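PDB 2DY1: elongation factor G from Thermus thermophilus, which binds GTP together with a magnesium ion and probably acts as a GTPase in the elongation stage of protein synthesis. Local coordinates for residues E210-T215 against E232-A237. Residues are numbered along the deposited sequence; the frame is centred on the assembly and turned at random.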
loop_
_atom_site.group_PDB
_atom_site.type_symbol
_atom_site.label_atom_id
_atom_site.label_comp_id
_atom_site.label_asym_id
_atom_site.label_seq_id
_atom_site.Cartn_x
_atom_site.Cartn_y
_atom_site.Cartn_z
ATOM N N GLU A 210 -37.680 9.515 -5.264
ATOM C CA GLU A 210 -38.055 8.180 -4.836
ATOM C C GLU A 210 -36.921 7.458 -4.105
ATOM O O GLU A 210 -37.155 6.800 -3.092
ATOM C CB GLU A 210 -38.543 7.355 -6.041
ATOM C CG GLU A 210 -39.944 7.782 -6.597
ATOM C CD GLU A 210 -40.492 6.862 -7.694
ATOM O OE1 GLU A 210 -40.267 5.637 -7.618
ATOM O OE2 GLU A 210 -41.166 7.360 -8.624
ATOM N N ALA A 211 -35.683 7.594 -4.586
ATOM C CA ALA A 211 -34.565 6.921 -3.914
ATOM C C ALA A 211 -34.328 7.439 -2.496
ATOM O O ALA A 211 -33.978 6.668 -1.593
ATOM C CB ALA A 211 -33.275 7.066 -4.746
ATOM N N ILE A 212 -34.513 8.739 -2.304
ATOM C CA ILE A 212 -34.326 9.353 -1.002
ATOM C C ILE A 212 -35.455 8.964 -0.054
ATOM O O ILE A 212 -35.203 8.592 1.097
ATOM C CB ILE A 212 -34.285 10.872 -1.113
ATOM C CG1 ILE A 212 -33.039 11.276 -1.917
ATOM C CG2 ILE A 212 -34.273 11.507 0.294
ATOM C CD1 ILE A 212 -32.973 12.733 -2.277
ATOM N N VAL A 213 -36.687 9.068 -0.534
ATOM C CA VAL A 213 -37.854 8.726 0.276
ATOM C C VAL A 213 -37.751 7.315 0.846
ATOM O O VAL A 213 -38.020 7.095 2.033
ATOM C CB VAL A 213 -39.166 8.865 -0.558
ATOM C CG1 VAL A 213 -40.340 8.197 0.164
ATOM C CG2 VAL A 213 -39.472 10.333 -0.765
ATOM N N GLU A 214 -37.342 6.370 0.007
ATOM C CA GLU A 214 -37.210 4.981 0.419
ATOM C C GLU A 214 -36.222 4.697 1.553
ATOM O O GLU A 214 -36.276 3.631 2.166
ATOM C CB GLU A 214 -36.866 4.123 -0.787
ATOM C CG GLU A 214 -38.040 3.971 -1.737
ATOM C CD GLU A 214 -37.654 3.327 -3.046
ATOM O OE1 GLU A 214 -38.554 3.091 -3.880
ATOM O OE2 GLU A 214 -36.448 3.061 -3.245
ATOM N N THR A 215 -35.345 5.651 1.853
ATOM C CA THR A 215 -34.369 5.465 2.926
ATOM C C THR A 215 -34.817 6.030 4.257
ATOM O O THR A 215 -34.103 5.900 5.258
ATOM C CB THR A 215 -33.043 6.167 2.613
ATOM O OG1 THR A 215 -33.255 7.583 2.598
ATOM C CG2 THR A 215 -32.493 5.695 1.299
ATOM N N GLU A 232 -37.300 20.466 3.201
ATOM C CA GLU A 232 -36.498 20.305 4.411
ATOM C C GLU A 232 -36.384 18.845 4.809
ATOM O O GLU A 232 -35.304 18.381 5.180
ATOM C CB GLU A 232 -37.118 21.057 5.586
ATOM C CG GLU A 232 -36.670 22.486 5.752
ATOM C CD GLU A 232 -36.998 23.010 7.134
ATOM O OE1 GLU A 232 -38.194 23.025 7.497
ATOM O OE2 GLU A 232 -36.057 23.396 7.861
ATOM N N ALA A 233 -37.511 18.137 4.760
ATOM C CA ALA A 233 -37.549 16.726 5.124
ATOM C C ALA A 233 -36.692 15.922 4.167
ATOM O O ALA A 233 -35.966 15.018 4.584
ATOM C CB ALA A 233 -38.985 16.207 5.095
ATOM N N LEU A 234 -36.794 16.255 2.885
ATOM C CA LEU A 234 -36.025 15.579 1.846
ATOM C C LEU A 234 -34.528 15.837 1.998
ATOM O O LEU A 234 -33.723 14.919 1.822
ATOM C CB LEU A 234 -36.500 16.023 0.455
ATOM C CG LEU A 234 -37.751 15.315 -0.081
ATOM C CD1 LEU A 234 -38.328 16.080 -1.264
ATOM C CD2 LEU A 234 -37.397 13.877 -0.464
ATOM N N GLU A 235 -34.150 17.069 2.326
ATOM C CA GLU A 235 -32.724 17.391 2.506
ATOM C C GLU A 235 -32.144 16.559 3.645
ATOM O O GLU A 235 -31.083 15.944 3.507
ATOM C CB GLU A 235 -32.525 18.870 2.854
ATOM C CG GLU A 235 -33.004 19.869 1.817
ATOM C CD GLU A 235 -32.839 21.308 2.297
ATOM O OE1 GLU A 235 -31.683 21.738 2.510
ATOM O OE2 GLU A 235 -33.866 22.005 2.469
ATOM N N LYS A 236 -32.840 16.543 4.779
ATOM C CA LYS A 236 -32.368 15.795 5.936
ATOM C C LYS A 236 -32.297 14.304 5.655
ATOM O O LYS A 236 -31.361 13.631 6.076
ATOM C CB LYS A 236 -33.266 16.061 7.153
ATOM C CG LYS A 236 -33.181 17.501 7.658
ATOM C CD LYS A 236 -34.030 17.736 8.906
ATOM C CE LYS A 236 -33.856 19.163 9.424
ATOM N NZ LYS A 236 -34.685 19.445 10.635
ATOM N N ALA A 237 -33.276 13.774 4.930
ATOM C CA ALA A 237 -33.265 12.361 4.610
ATOM C C ALA A 237 -32.073 12.040 3.697
ATOM O O ALA A 237 -31.408 11.024 3.879
ATOM C CB ALA A 237 -34.571 11.958 3.934
HETATM O O HOH W 1 -32.572 8.831 5.030
#
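I212 pushes its CG2 methyl into a shallow hollow on helix 231-243, a helix-helix packing in the insertion of the G domain, the G' subdomain characteristic of EF-G, away from the nucleotide. The hollow is made by A237 CB, 3.7 Å from I212 CG2, by L234 O at 3.8 Å from the same methyl, and by L234 CD2. With I212 CG2 anti to its own backbone N, the methyl faces the opposite helix. The small A237 leaves room for this bump and lets the backbones approach, I212 CA lying 6.5 Å from A237 CA. L234 answers with CD2, which reaches V213 CG2 at 4.1 Å, the two side chains meeting at a slant. L220 and Y223 of helix 217-225 also touch V213, so the intervening helix helps close the apolar cluster. Beyond this apolar patch, T215 makes the contact polar. T215 OG1 donates to a lone pair of I212 O, which T215 N also grips. An alanine in place of T215 would probably leave the bridging water without its T215 partner and I212 O with one donor fewer. That water lies 2.8 Å from T215 OG1 and 2.7 Å from A237 O, bridging the two segments.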